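Local coordinates for protein TetR-family transcriptional regulator (Pectobacterium atrosepticum, PDB 2HYT) that regulates transcription as a TetR-family factor, probably binding cis-regulatory DNA through a helix-turn-helix motif in each subunit of a dimer, at the interface of chains A and B. Numbering follows the deposited sequence. Chains: chain A/B, TetR-family transcriptional regulator.

Contact 1: the interface of chains A and B. Residues chain A 164, 167, 180-181, 184; chain B 149, 151-153, 155.
A:Trp167 and B:Gln151 are joined by a direct hydrogen bond. The indole NE1 of A:Trp167 donates to the amide OE1 of B:Gln151 at 2.9 Å, with 167° at the hydrogen, and the acceptor lies in the indole plane. The amide stands almost perpendicular to the ring. NE1 is tilted from the carbonyl plane of B:Gln151, but the bond is nearly straight. With CG anti to the backbone N (chi1 178°), the indole reaches across to helix 150-170 of chain B.

The same indole is also packed over one face. CA of B:Ala152 sits over the six-membered ring of A:Trp167, 3.9 Å from its centroid, as a CH-pi contact, and B:Ala152 CB touches A:Trp167 CH2 at 3.5 Å.

Amide and carboxylate stack where A:Gln180 passes B:Asp149, their planes 15° apart. Two waters join this pair: one links the backbone O of A:Gln180 to the backbone N of B:Asp149, the other links A:Gln180 OE1 to B:Asp149 OD2. B:Asp149 OD2 also accepts from B:Ala152 N at 3.0 Å, which ties the aspartate to the first turn of the helix that follows it. B:Ser155 OG donates to B:Ala152 O and lies beside A:Ala164.

The patch clamps the start of one helix 150-170 against helices 150-170 and 174-190 of the partner, supporting the dimer expected of a TetR-family regulator.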
ATOM      1  N   ALA A 164       5.440  -4.324   4.676  1.00 15.76           N
ATOM      2  CA  ALA A 164       6.211  -4.871   5.793  1.00 16.09           C
ATOM      3  C   ALA A 164       6.602  -3.755   6.776  1.00 16.30           C
ATOM      4  O   ALA A 164       6.596  -3.967   7.978  1.00 19.25           O
ATOM      5  CB  ALA A 164       7.405  -5.652   5.287  1.00 17.35           C
ATOM      6  N   TRP A 167       3.691  -3.033   8.946  1.00 19.94           N
ATOM      7  CA  TRP A 167       3.528  -4.170   9.844  1.00 21.20           C
ATOM      8  C   TRP A 167       4.521  -4.011  10.990  1.00 19.75           C
ATOM      9  O   TRP A 167       4.165  -4.095  12.176  1.00 21.78           O
ATOM     10  CB  TRP A 167       3.724  -5.475   9.081  1.00 20.14           C
ATOM     11  CG  TRP A 167       3.629  -6.665   9.927  1.00 22.52           C
ATOM     12  CD1 TRP A 167       2.501  -7.184  10.504  1.00 24.70           C
ATOM     13  CD2 TRP A 167       4.717  -7.508  10.349  1.00 20.26           C
ATOM     14  NE1 TRP A 167       2.811  -8.301  11.224  1.00 25.24           N
ATOM     15  CE2 TRP A 167       4.165  -8.520  11.151  1.00 19.54           C
ATOM     16  CE3 TRP A 167       6.089  -7.521  10.100  1.00 18.84           C
ATOM     17  CZ2 TRP A 167       4.932  -9.500  11.722  1.00 22.69           C
ATOM     18  CZ3 TRP A 167       6.853  -8.518  10.671  1.00 20.63           C
ATOM     19  CH2 TRP A 167       6.283  -9.458  11.503  1.00 22.26           C
ATOM     20  N   GLN A 180      12.167 -10.520  11.884  1.00 21.39           N
ATOM     21  CA  GLN A 180      11.269 -11.431  11.138  1.00 20.31           C
ATOM     22  C   GLN A 180      11.050 -10.948   9.722  1.00 18.40           C
ATOM     23  O   GLN A 180      11.082 -11.741   8.778  1.00 19.73           O
ATOM     24  CB  GLN A 180       9.936 -11.576  11.846  1.00 19.00           C
ATOM     25  CG  GLN A 180      10.058 -12.289  13.193  1.00 19.40           C
ATOM     26  CD  GLN A 180       8.806 -12.276  13.978  1.00 22.02           C
ATOM     27  OE1 GLN A 180       8.051 -11.293  13.966  1.00 24.95           O
ATOM     28  NE2 GLN A 180       8.546 -13.395  14.691  1.00 29.97           N
ATOM     29  N   GLY A 181      10.809  -9.654   9.581  1.00 19.61           N
ATOM     30  CA  GLY A 181      10.625  -9.073   8.250  1.00 18.45           C
ATOM     31  C   GLY A 181      11.825  -9.218   7.350  1.00 19.53           C
ATOM     32  O   GLY A 181      11.717  -9.596   6.171  1.00 20.96           O
ATOM     33  N   ALA A 184      12.259 -12.880   6.309  1.00 18.72           N
ATOM     34  CA  ALA A 184      11.280 -13.294   5.284  1.00 18.66           C
ATOM     35  C   ALA A 184      11.647 -12.627   3.938  1.00 20.35           C
ATOM     36  O   ALA A 184      11.591 -13.239   2.878  1.00 21.89           O
ATOM     37  CB  ALA A 184       9.885 -12.908   5.723  1.00 21.20           C
TER
ATOM     38  N   ASP B 149       8.620 -16.341   9.555  1.00 20.69           N
ATOM     39  CA  ASP B 149       7.439 -16.006  10.312  1.00 18.84           C
ATOM     40  C   ASP B 149       6.282 -15.866   9.329  1.00 20.67           C
ATOM     41  O   ASP B 149       6.344 -15.050   8.407  1.00 17.47           O
ATOM     42  CB  ASP B 149       7.592 -14.704  11.095  1.00 22.18           C
ATOM     43  CG  ASP B 149       6.357 -14.376  11.875  1.00 21.85           C
ATOM     44  OD1 ASP B 149       6.032 -15.138  12.844  1.00 21.45           O
ATOM     45  OD2 ASP B 149       5.677 -13.412  11.522  1.00 23.68           O
ATOM     46  N   GLN B 151       3.342 -14.423   9.495  1.00 18.06           N
ATOM     47  CA  GLN B 151       2.709 -13.113   9.401  1.00 16.73           C
ATOM     48  C   GLN B 151       3.604 -12.114   8.645  1.00 19.23           C
ATOM     49  O   GLN B 151       3.125 -11.319   7.832  1.00 19.57           O
ATOM     50  CB  GLN B 151       2.326 -12.543  10.740  1.00 18.96           C
ATOM     51  CG  GLN B 151       1.288 -11.425  10.603  1.00 18.94           C
ATOM     52  CD  GLN B 151       0.683 -11.058  11.924  1.00 25.09           C
ATOM     53  OE1 GLN B 151       1.217 -10.227  12.633  1.00 27.12           O
ATOM     54  NE2 GLN B 151      -0.427 -11.716  12.290  1.00 26.88           N
ATOM     55  N   ALA B 152       4.885 -12.145   8.974  1.00 18.41           N
ATOM     56  CA  ALA B 152       5.870 -11.316   8.257  1.00 18.38           C
ATOM     57  C   ALA B 152       5.885 -11.596   6.752  1.00 18.63           C
ATOM     58  O   ALA B 152       5.807 -10.697   5.950  1.00 19.30           O
ATOM     59  CB  ALA B 152       7.265 -11.538   8.834  1.00 19.71           C
ATOM     60  N   LEU B 153       5.920 -12.870   6.393  1.00 16.41           N
ATOM     61  CA  LEU B 153       5.980 -13.254   4.995  1.00 16.02           C
ATOM     62  C   LEU B 153       4.690 -12.919   4.296  1.00 16.52           C
ATOM     63  O   LEU B 153       4.709 -12.415   3.195  1.00 16.83           O
ATOM     64  CB  LEU B 153       6.327 -14.718   4.869  1.00 17.11           C
ATOM     65  CG  LEU B 153       6.482 -15.240   3.479  1.00 16.19           C
ATOM     66  CD1 LEU B 153       7.450 -14.354   2.627  1.00 21.39           C
ATOM     67  CD2 LEU B 153       6.991 -16.685   3.520  1.00 19.50           C
ATOM     68  N   SER B 155       2.744 -10.410   5.027  1.00 17.22           N
ATOM     69  CA  SER B 155       2.735  -8.946   4.836  0.50 17.69           C
ATOM     70  C   SER B 155       3.482  -8.548   3.579  1.00 15.62           C
ATOM     71  O   SER B 155       3.033  -7.682   2.827  1.00 17.74           O
ATOM     72  CB  SER B 155       3.317  -8.208   6.050  0.50 18.80           C
ATOM     73  OG  SER B 155       4.741  -8.293   6.170  0.50 19.10           O
TER
HETATM   74  O   HOH W   1      10.726 -14.495   9.178  1.00 24.93           O
HETATM   75  O   HOH W   2       5.209 -12.101  13.957  1.00 31.77           O

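Contact 2: the interface of chains A and B. Residues chain A 125, 155, 158-159; chain B 114, 159, 163, 166.
A:Gln125 from helix 122-141 meets B:Arg114 and B:Glu163 at a polar patch of the helical dimer interface typical of TetR-family regulators.

Among direct hydrogen bonds, B:Arg114 NH2 donates to the amide OE1 of A:Gln125 at 3.0 Å. The two extended chains meet tip to tip. The oxygen lies in the guanidinium plane, whereas the donor stands well above the carbonyl plane, about 60° out of it and away from a lone pair. The ring of B:Phe166 lies against one guanidinium face, its CG 3.6 Å above the plane of B:Arg114, and so probably helps fix the rotation of the guanidinium.

Water adds two links. One bridges A:Gln125 NE2 and B:Arg114 NE, with nearly straight bonds to both; the other bridges A:Gln125 OE1 and B:Glu163 OE1.

The approach of A:Gln125 OE1 to B:Glu163 OE2, 2.6 Å, is doubtful as modelled and carries no weight: protonation is not seen, and flipping the amide would give up the B:Arg114 bond.

Stem packing comes from B:Glu163. Its chain bends at chi2 (65°), bringing the carboxylate back toward A:Gln125 while B:Glu163 CB packs on A:Gly159 CA at 3.5 Å and CG approaches A:Ser155 O.

At the carboxylate, B:Glu163 OE2 meets the A:Tyr158 ring edge in plane, 3.7 Å from CE2.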
ATOM      1  N   GLN A 125       4.359   6.904  -4.457  1.00 19.79           N
ATOM      2  CA  GLN A 125       4.553   5.498  -4.779  1.00 19.38           C
ATOM      3  C   GLN A 125       5.233   5.326  -6.151  1.00 21.04           C
ATOM      4  O   GLN A 125       6.214   4.578  -6.297  1.00 20.41           O
ATOM      5  CB  GLN A 125       3.214   4.795  -4.789  1.00 19.37           C
ATOM      6  CG  GLN A 125       2.558   4.737  -3.401  1.00 20.66           C
ATOM      7  CD  GLN A 125       1.185   4.121  -3.470  1.00 25.98           C
ATOM      8  OE1 GLN A 125       1.007   3.081  -4.060  1.00 20.37           O
ATOM      9  NE2 GLN A 125       0.224   4.754  -2.866  1.00 18.87           N
ATOM     10  N   SER A 155       7.604  -2.550  -8.766  1.00 17.22           N
ATOM     11  CA  SER A 155       6.299  -2.368  -8.100  0.50 17.69           C
ATOM     12  C   SER A 155       6.072  -3.418  -7.032  1.00 15.62           C
ATOM     13  O   SER A 155       5.586  -3.113  -5.942  1.00 17.74           O
ATOM     14  CB  SER A 155       5.138  -2.381  -9.106  0.50 18.80           C
ATOM     15  OG  SER A 155       4.816  -3.676  -9.624  0.50 19.10           O
ATOM     16  N   TYR A 158       8.819  -2.784  -4.081  1.00 16.48           N
ATOM     17  CA  TYR A 158       8.400  -1.602  -3.324  1.00 16.45           C
ATOM     18  C   TYR A 158       7.145  -1.936  -2.488  1.00 17.63           C
ATOM     19  O   TYR A 158       7.068  -1.627  -1.277  1.00 17.37           O
ATOM     20  CB  TYR A 158       8.189  -0.365  -4.231  1.00 18.03           C
ATOM     21  CG  TYR A 158       7.406   0.697  -3.470  1.00 17.46           C
ATOM     22  CD1 TYR A 158       8.032   1.441  -2.470  1.00 21.78           C
ATOM     23  CD2 TYR A 158       6.086   0.901  -3.677  1.00 18.20           C
ATOM     24  CE1 TYR A 158       7.330   2.356  -1.715  1.00 21.94           C
ATOM     25  CE2 TYR A 158       5.365   1.808  -2.927  1.00 23.06           C
ATOM     26  CZ  TYR A 158       6.013   2.573  -1.980  1.00 23.25           C
ATOM     27  OH  TYR A 158       5.296   3.490  -1.252  1.00 26.10           O
ATOM     28  N   GLY A 159       6.133  -2.610  -3.091  1.00 16.50           N
ATOM     29  CA  GLY A 159       4.914  -2.958  -2.368  1.00 17.72           C
ATOM     30  C   GLY A 159       5.196  -3.830  -1.160  1.00 17.91           C
ATOM     31  O   GLY A 159       4.645  -3.633  -0.076  1.00 17.75           O
TER
ATOM     32  N   ARG B 114      -8.826   4.039  -4.361  1.00 20.25           N
ATOM     33  CA  ARG B 114      -7.440   4.511  -4.241  1.00 21.95           C
ATOM     34  C   ARG B 114      -7.368   6.021  -4.090  1.00 21.99           C
ATOM     35  O   ARG B 114      -6.748   6.521  -3.138  1.00 24.28           O
ATOM     36  CB  ARG B 114      -6.620   4.084  -5.471  1.00 23.94           C
ATOM     37  CG  ARG B 114      -5.154   4.127  -5.198  1.00 21.89           C
ATOM     38  CD  ARG B 114      -4.331   4.030  -6.449  1.00 21.22           C
ATOM     39  NE  ARG B 114      -2.939   3.859  -6.064  1.00 21.94           N
ATOM     40  CZ  ARG B 114      -1.942   3.756  -6.946  1.00 22.98           C
ATOM     41  NH1 ARG B 114      -2.180   3.840  -8.239  1.00 22.29           N
ATOM     42  NH2 ARG B 114      -0.718   3.595  -6.516  1.00 22.80           N
ATOM     43  N   GLY B 159       1.661  -7.151   0.274  1.00 16.50           N
ATOM     44  CA  GLY B 159       2.106  -5.834  -0.169  1.00 17.72           C
ATOM     45  C   GLY B 159       2.519  -5.833  -1.629  1.00 17.91           C
ATOM     46  O   GLY B 159       2.188  -4.926  -2.394  1.00 17.75           O
ATOM     47  N   GLU B 163       0.392  -3.683  -4.531  1.00 17.86           N
ATOM     48  CA  GLU B 163       1.023  -2.626  -5.312  1.00 16.53           C
ATOM     49  C   GLU B 163       1.032  -2.942  -6.814  1.00 18.73           C
ATOM     50  O   GLU B 163       0.784  -2.059  -7.660  1.00 18.02           O
ATOM     51  CB  GLU B 163       2.470  -2.403  -4.837  1.00 17.62           C
ATOM     52  CG  GLU B 163       3.047  -1.087  -5.244  1.00 19.15           C
ATOM     53  CD  GLU B 163       2.323   0.107  -4.587  1.00 20.40           C
ATOM     54  OE1 GLU B 163       1.567  -0.077  -3.581  1.00 25.19           O
ATOM     55  OE2 GLU B 163       2.485   1.220  -5.128  1.00 21.78           O
ATOM     56  N   PHE B 166      -2.323  -2.173  -8.332  1.00 17.02           N
ATOM     57  CA  PHE B 166      -2.420  -0.733  -8.626  1.00 19.41           C
ATOM     58  C   PHE B 166      -1.734  -0.384  -9.927  1.00 20.23           C
ATOM     59  O   PHE B 166      -2.308   0.344 -10.767  1.00 24.43           O
ATOM     60  CB  PHE B 166      -1.794   0.108  -7.522  1.00 22.02           C
ATOM     61  CG  PHE B 166      -2.631   0.226  -6.279  1.00 24.16           C
ATOM     62  CD1 PHE B 166      -4.000   0.499  -6.348  1.00 26.90           C
ATOM     63  CD2 PHE B 166      -2.034   0.197  -5.024  1.00 22.67           C
ATOM     64  CE1 PHE B 166      -4.743   0.647  -5.177  1.00 28.83           C
ATOM     65  CE2 PHE B 166      -2.796   0.329  -3.863  1.00 28.68           C
ATOM     66  CZ  PHE B 166      -4.148   0.586  -3.962  1.00 27.71           C
TER
HETATM   67  O   HOH W   3      -2.581   3.778  -3.209  1.00 24.90           O
HETATM   68  O   HOH W   4      -0.074   1.529  -1.632  1.00 30.88           O

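Contact 3: the interface of chains A and B. Residues chain A 146-148, 153, 188, 191-192; chain B 187-188, 190.
B:Arg190 grips the backbone carbonyl of A:Gly191 side-on, with two guanidinium nitrogens converging on one oxygen. B:Arg190 NE donates to A:Gly191 O at 2.8 Å, and its NH2 does so at 2.9 Å. Of the two, the NH2 bond runs nearly along the C=O axis, at a C=O...N angle of 164°, whereas NE comes in more obliquely. Sharing one acceptor leaves both bonds bent at the hydrogen, NH2 (139°) more than NE. The oxygen lies close to the guanidinium plane, as a paired grip requires. CG of B:Arg190 sits between the backbone N and the carbonyl carbon (chi1 76°), and the chain then runs extended to NE, which carries the charged group across to chain A. A:Gly191 follows helix 174-190 directly, and the arginine's positive charge may favourably offset the negative end of that helix.

Apolar packing surrounds this grip. B:Leu187 CD2 lies over the centre of the guanidinium of its own chain's B:Arg190 and also touches A:Ala146 CB at 3.9 Å. The other methyl of B:Leu187, CD1, meets A:Ala148 CB at 3.8 Å, so the leucine's two branches rest on the loop before helix 150-170. A:Leu192 lies alongside B:Leu188, pointing the same way, with their CD2 methyls 3.6 Å apart, and crosses B:Leu187 at about a right angle, CD2 to CB.

Backbone also takes part: B:Leu188 CD2 packs on A:Leu188 O at 3.4 Å.

These contacts join the end of helix 174-190 of one subunit to the same end and the 146-148 loop of the other, and probably help hold the dimer together there.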
ATOM      1  N   ALA A 146      17.433 -12.126 -12.791  1.00 19.25           N
ATOM      2  CA  ALA A 146      16.794 -12.762 -13.943  1.00 20.15           C
ATOM      3  C   ALA A 146      15.903 -11.799 -14.736  1.00 18.30           C
ATOM      4  O   ALA A 146      15.368 -10.819 -14.202  1.00 21.34           O
ATOM      5  CB  ALA A 146      15.955 -14.003 -13.477  1.00 21.00           C
ATOM      6  N   GLU A 147      15.740 -12.083 -16.031  1.00 21.84           N
ATOM      7  CA  GLU A 147      14.985 -11.205 -16.907  0.50 22.94           C
ATOM      8  C   GLU A 147      13.547 -11.039 -16.418  1.00 22.83           C
ATOM      9  O   GLU A 147      12.862 -12.024 -16.082  1.00 25.69           O
ATOM     10  CB  GLU A 147      15.009 -11.744 -18.332  0.50 24.82           C
ATOM     11  CG  GLU A 147      16.343 -11.518 -19.019  0.50 31.16           C
ATOM     12  CD  GLU A 147      16.383 -10.235 -19.814  0.50 38.67           C
ATOM     13  OE1 GLU A 147      15.741  -9.235 -19.405  0.50 38.86           O
ATOM     14  OE2 GLU A 147      17.051 -10.240 -20.869  0.50 47.18           O
ATOM     15  N   ALA A 148      13.110  -9.779 -16.385  1.00 22.09           N
ATOM     16  CA  ALA A 148      11.779  -9.380 -15.982  1.00 22.09           C
ATOM     17  C   ALA A 148      11.611  -7.937 -16.384  1.00 21.80           C
ATOM     18  O   ALA A 148      12.593  -7.272 -16.738  1.00 21.80           O
ATOM     19  CB  ALA A 148      11.611  -9.534 -14.509  1.00 21.34           C
ATOM     20  N   LEU A 153       8.698  -5.438 -11.676  1.00 16.41           N
ATOM     21  CA  LEU A 153       9.414  -6.025 -10.558  1.00 16.02           C
ATOM     22  C   LEU A 153       9.624  -5.008  -9.469  1.00 16.52           C
ATOM     23  O   LEU A 153       9.446  -5.313  -8.310  1.00 16.83           O
ATOM     24  CB  LEU A 153      10.715  -6.627 -11.028  1.00 17.11           C
ATOM     25  CG  LEU A 153      11.532  -7.321  -9.989  1.00 16.19           C
ATOM     26  CD1 LEU A 153      10.687  -8.362  -9.182  1.00 21.39           C
ATOM     27  CD2 LEU A 153      12.730  -8.015 -10.647  1.00 19.50           C
ATOM     28  N   LEU A 188      12.190 -13.957  -0.213  1.00 20.71           N
ATOM     29  CA  LEU A 188      11.619 -13.409  -1.448  1.00 23.90           C
ATOM     30  C   LEU A 188      12.674 -12.926  -2.427  1.00 24.94           C
ATOM     31  O   LEU A 188      12.554 -13.090  -3.648  1.00 27.28           O
ATOM     32  CB  LEU A 188      10.707 -12.241  -1.164  1.00 25.45           C
ATOM     33  CG  LEU A 188       9.276 -12.521  -0.751  1.00 34.57           C
ATOM     34  CD1 LEU A 188       8.599 -11.184  -0.640  1.00 36.25           C
ATOM     35  CD2 LEU A 188       8.552 -13.448  -1.748  1.00 27.60           C
ATOM     36  N   GLY A 191      15.108 -15.431  -4.972  1.00 19.92           N
ATOM     37  CA  GLY A 191      14.597 -15.981  -6.229  1.00 22.25           C
ATOM     38  C   GLY A 191      14.878 -15.082  -7.415  1.00 22.67           C
ATOM     39  O   GLY A 191      14.838 -15.515  -8.559  1.00 22.97           O
ATOM     40  N   LEU A 192      15.170 -13.809  -7.153  1.00 20.67           N
ATOM     41  CA  LEU A 192      15.513 -12.903  -8.253  1.00 20.84           C
ATOM     42  C   LEU A 192      16.824 -13.229  -8.925  1.00 21.16           C
ATOM     43  O   LEU A 192      17.031 -12.819 -10.079  1.00 20.98           O
ATOM     44  CB  LEU A 192      15.569 -11.485  -7.747  1.00 19.30           C
ATOM     45  CG  LEU A 192      14.268 -11.024  -7.085  1.00 21.19           C
ATOM     46  CD1 LEU A 192      14.412  -9.535  -6.803  1.00 21.98           C
ATOM     47  CD2 LEU A 192      13.059 -11.334  -7.909  1.00 21.55           C
TER
ATOM     48  N   LEU B 187       9.273 -14.863 -10.209  1.00 21.95           N
ATOM     49  CA  LEU B 187      10.647 -14.796  -9.731  1.00 20.71           C
ATOM     50  C   LEU B 187      10.712 -14.527  -8.243  1.00 21.27           C
ATOM     51  O   LEU B 187      11.553 -15.063  -7.530  1.00 24.27           O
ATOM     52  CB  LEU B 187      11.423 -13.674 -10.439  1.00 23.71           C
ATOM     53  CG  LEU B 187      11.643 -13.869 -11.918  1.00 26.00           C
ATOM     54  CD1 LEU B 187      12.363 -12.580 -12.382  1.00 28.44           C
ATOM     55  CD2 LEU B 187      12.476 -15.146 -12.206  1.00 25.31           C
ATOM     56  N   LEU B 188       9.852 -13.648  -7.752  1.00 20.71           N
ATOM     57  CA  LEU B 188       9.822 -13.444  -6.300  1.00 23.90           C
ATOM     58  C   LEU B 188       9.362 -14.672  -5.537  1.00 24.94           C
ATOM     59  O   LEU B 188       9.873 -14.998  -4.457  1.00 27.28           O
ATOM     60  CB  LEU B 188       8.898 -12.313  -5.921  1.00 25.45           C
ATOM     61  CG  LEU B 188       9.418 -10.892  -6.005  1.00 34.57           C
ATOM     62  CD1 LEU B 188       8.323 -10.009  -5.475  1.00 36.25           C
ATOM     63  CD2 LEU B 188      10.733 -10.704  -5.222  1.00 27.60           C
ATOM     64  N   ARG B 190       9.508 -17.873  -6.337  1.00 20.32           N
ATOM     65  CA  ARG B 190      10.252 -19.120  -6.434  1.00 20.70           C
ATOM     66  C   ARG B 190      11.281 -19.302  -5.314  1.00 20.07           C
ATOM     67  O   ARG B 190      11.606 -20.462  -4.939  1.00 22.86           O
ATOM     68  CB  ARG B 190      10.856 -19.271  -7.827  1.00 19.12           C
ATOM     69  CG  ARG B 190      12.060 -18.418  -8.060  1.00 20.74           C
ATOM     70  CD  ARG B 190      12.443 -18.532  -9.525  1.00 22.99           C
ATOM     71  NE  ARG B 190      13.628 -17.713  -9.787  1.00 25.41           N
ATOM     72  CZ  ARG B 190      14.329 -17.751 -10.917  1.00 32.33           C
ATOM     73  NH1 ARG B 190      13.983 -18.567 -11.906  1.00 34.27           N
ATOM     74  NH2 ARG B 190      15.397 -16.974 -11.053  1.00 27.67           N
TER

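Contact 4: the interface of chains A and B. Residues chain A 156, 159-161, 163-164, 188; chain B 155-156, 159-160.
B:Leu156 packs between A:Leu188, A:Ser160 and A:Ala164 in the helix-against-helix dimer interface of this TetR-family regulator, where contact is by packing. Starting at the backbone, B:Leu156 CB meets the methyl CD1 of A:Leu188 at 3.8 Å, the two leucines running antiparallel alongside one another. B:Leu156 CG comes next, 4.0 Å from A:Ala164 CB; its place anti to the carbonyl carbon (chi1 -72°) turns CG and the CD2 branch to that alanine. At the tip, the CD2 branch does most of the touching. B:Leu156 CD2 presses on A:Ala164 CB at 3.5 Å, a snug approach, and rests 3.4 Å from the backbone oxygen of A:Ser160. A:Ser160 CB lies near it too, 3.8 Å from B:Leu156 CD2, and also approaches B:Leu156 O.

The two-fold gives A:Leu156 the same setting, with its CD2 against B:Ser160. Between the two leucines the helices 150-170 come close at glycine: A:Gly159 CA lies 3.4 Å from B:Gly159 O, backbone to backbone with no side chain between. On the flank, A:Glu163 turns its aliphatic stem to the partner, A:Glu163 CG lying 3.3 Å from B:Ser155 O.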
ATOM      1  N   LEU A 156       6.385  -4.660  -7.394  1.00 15.85           N
ATOM      2  CA  LEU A 156       6.260  -5.774  -6.484  1.00 17.10           C
ATOM      3  C   LEU A 156       7.163  -5.586  -5.258  1.00 17.62           C
ATOM      4  O   LEU A 156       6.712  -5.693  -4.124  1.00 17.72           O
ATOM      5  CB  LEU A 156       6.595  -7.088  -7.180  1.00 17.52           C
ATOM      6  CG  LEU A 156       5.527  -7.549  -8.173  1.00 17.72           C
ATOM      7  CD1 LEU A 156       6.193  -8.514  -9.208  1.00 18.90           C
ATOM      8  CD2 LEU A 156       4.358  -8.178  -7.466  1.00 18.08           C
ATOM      9  N   GLY A 159       6.133  -2.610  -3.091  1.00 16.50           N
ATOM     10  CA  GLY A 159       4.914  -2.958  -2.368  1.00 17.72           C
ATOM     11  C   GLY A 159       5.196  -3.830  -1.160  1.00 17.91           C
ATOM     12  O   GLY A 159       4.645  -3.633  -0.076  1.00 17.75           O
ATOM     13  N   SER A 160       6.084  -4.802  -1.328  1.00 17.23           N
ATOM     14  CA  SER A 160       6.398  -5.705  -0.218  1.00 16.57           C
ATOM     15  C   SER A 160       6.993  -4.923   0.949  1.00 16.54           C
ATOM     16  O   SER A 160       6.631  -5.130   2.117  1.00 17.16           O
ATOM     17  CB  SER A 160       7.341  -6.811  -0.682  1.00 17.54           C
ATOM     18  OG  SER A 160       8.692  -6.400  -0.894  1.00 19.74           O
ATOM     19  N   LEU A 161       7.902  -4.023   0.608  1.00 17.37           N
ATOM     20  CA  LEU A 161       8.656  -3.274   1.618  1.00 15.27           C
ATOM     21  C   LEU A 161       7.747  -2.300   2.327  1.00 16.63           C
ATOM     22  O   LEU A 161       7.813  -2.162   3.532  1.00 17.07           O
ATOM     23  CB  LEU A 161       9.809  -2.528   0.970  1.00 16.36           C
ATOM     24  CG  LEU A 161      10.910  -3.388   0.365  1.00 14.77           C
ATOM     25  CD1 LEU A 161      11.954  -2.482  -0.371  1.00 16.42           C
ATOM     26  CD2 LEU A 161      11.597  -4.219   1.425  1.00 20.33           C
ATOM     27  N   GLU A 163       4.529  -2.481   2.753  1.00 17.86           N
ATOM     28  CA  GLU A 163       3.595  -3.157   3.643  1.00 16.53           C
ATOM     29  C   GLU A 163       4.287  -3.720   4.891  1.00 18.73           C
ATOM     30  O   GLU A 163       3.758  -3.631   6.018  1.00 18.02           O
ATOM     31  CB  GLU A 163       2.886  -4.305   2.902  1.00 17.62           C
ATOM     32  CG  GLU A 163       1.624  -4.763   3.556  1.00 19.15           C
ATOM     33  CD  GLU A 163       0.527  -3.677   3.557  1.00 20.40           C
ATOM     34  OE1 GLU A 163       0.625  -2.668   2.789  1.00 25.19           O
ATOM     35  OE2 GLU A 163      -0.402  -3.828   4.376  1.00 21.78           O
ATOM     36  N   ALA A 164       5.440  -4.324   4.676  1.00 15.76           N
ATOM     37  CA  ALA A 164       6.211  -4.871   5.793  1.00 16.09           C
ATOM     38  C   ALA A 164       6.602  -3.755   6.776  1.00 16.30           C
ATOM     39  O   ALA A 164       6.596  -3.967   7.978  1.00 19.25           O
ATOM     40  CB  ALA A 164       7.405  -5.652   5.287  1.00 17.35           C
ATOM     41  N   LEU A 188      12.190 -13.957  -0.213  1.00 20.71           N
ATOM     42  CA  LEU A 188      11.619 -13.409  -1.448  1.00 23.90           C
ATOM     43  C   LEU A 188      12.674 -12.926  -2.427  1.00 24.94           C
ATOM     44  O   LEU A 188      12.554 -13.090  -3.648  1.00 27.28           O
ATOM     45  CB  LEU A 188      10.707 -12.241  -1.164  1.00 25.45           C
ATOM     46  CG  LEU A 188       9.276 -12.521  -0.751  1.00 34.57           C
ATOM     47  CD1 LEU A 188       8.599 -11.184  -0.640  1.00 36.25           C
ATOM     48  CD2 LEU A 188       8.552 -13.448  -1.748  1.00 27.60           C
TER
ATOM     49  N   SER B 155       2.744 -10.410   5.027  1.00 17.22           N
ATOM     50  CA  SER B 155       2.735  -8.946   4.836  0.50 17.69           C
ATOM     51  C   SER B 155       3.482  -8.548   3.579  1.00 15.62           C
ATOM     52  O   SER B 155       3.033  -7.682   2.827  1.00 17.74           O
ATOM     53  CB  SER B 155       3.317  -8.208   6.050  0.50 18.80           C
ATOM     54  OG  SER B 155       4.741  -8.293   6.170  0.50 19.10           O
ATOM     55  N   LEU B 156       4.651  -9.161   3.406  1.00 15.85           N
ATOM     56  CA  LEU B 156       5.473  -8.921   2.244  1.00 17.10           C
ATOM     57  C   LEU B 156       4.736  -9.317   0.957  1.00 17.62           C
ATOM     58  O   LEU B 156       4.649  -8.536   0.018  1.00 17.72           O
ATOM     59  CB  LEU B 156       6.792  -9.679   2.342  1.00 17.52           C
ATOM     60  CG  LEU B 156       7.762  -9.095   3.370  1.00 17.72           C
ATOM     61  CD1 LEU B 156       8.762 -10.217   3.804  1.00 18.90           C
ATOM     62  CD2 LEU B 156       8.460  -7.875   2.834  1.00 18.08           C
ATOM     63  N   GLY B 159       1.661  -7.151   0.274  1.00 16.50           N
ATOM     64  CA  GLY B 159       2.106  -5.834  -0.169  1.00 17.72           C
ATOM     65  C   GLY B 159       2.519  -5.833  -1.629  1.00 17.91           C
ATOM     66  O   GLY B 159       2.188  -4.926  -2.394  1.00 17.75           O
ATOM     67  N   SER B 160       3.236  -6.871  -2.040  1.00 17.23           N
ATOM     68  CA  SER B 160       3.696  -6.937  -3.430  1.00 16.57           C
ATOM     69  C   SER B 160       2.503  -6.970  -4.380  1.00 16.54           C
ATOM     70  O   SER B 160       2.477  -6.276  -5.408  1.00 17.16           O
ATOM     71  CB  SER B 160       4.602  -8.147  -3.634  1.00 17.54           C
ATOM     72  OG  SER B 160       3.927  -9.404  -3.666  1.00 19.74           O
TER

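Helix 150-170 of both chains contributes to contacts 1, 2 and 4. Contact 4 is the middle patch, its C-alpha centre about 8 Å from that of contact 2 and 9 Å from that of contact 1; it shares A:Gly159 and B:Gly159 with the former and A:Ala164 and B:Ser155 with the latter. The centre of contact 3 lies about 14 Å from that of contact 4, sharing A:Leu188, and 17 to 18 Å from the other two. The packed crossing of contact 4 is flanked by patches that add hydrogen bonds to packing. The shared residues join the patches, and the two-fold repeats them, consistent with a stable dimer that would position both DNA-binding domains.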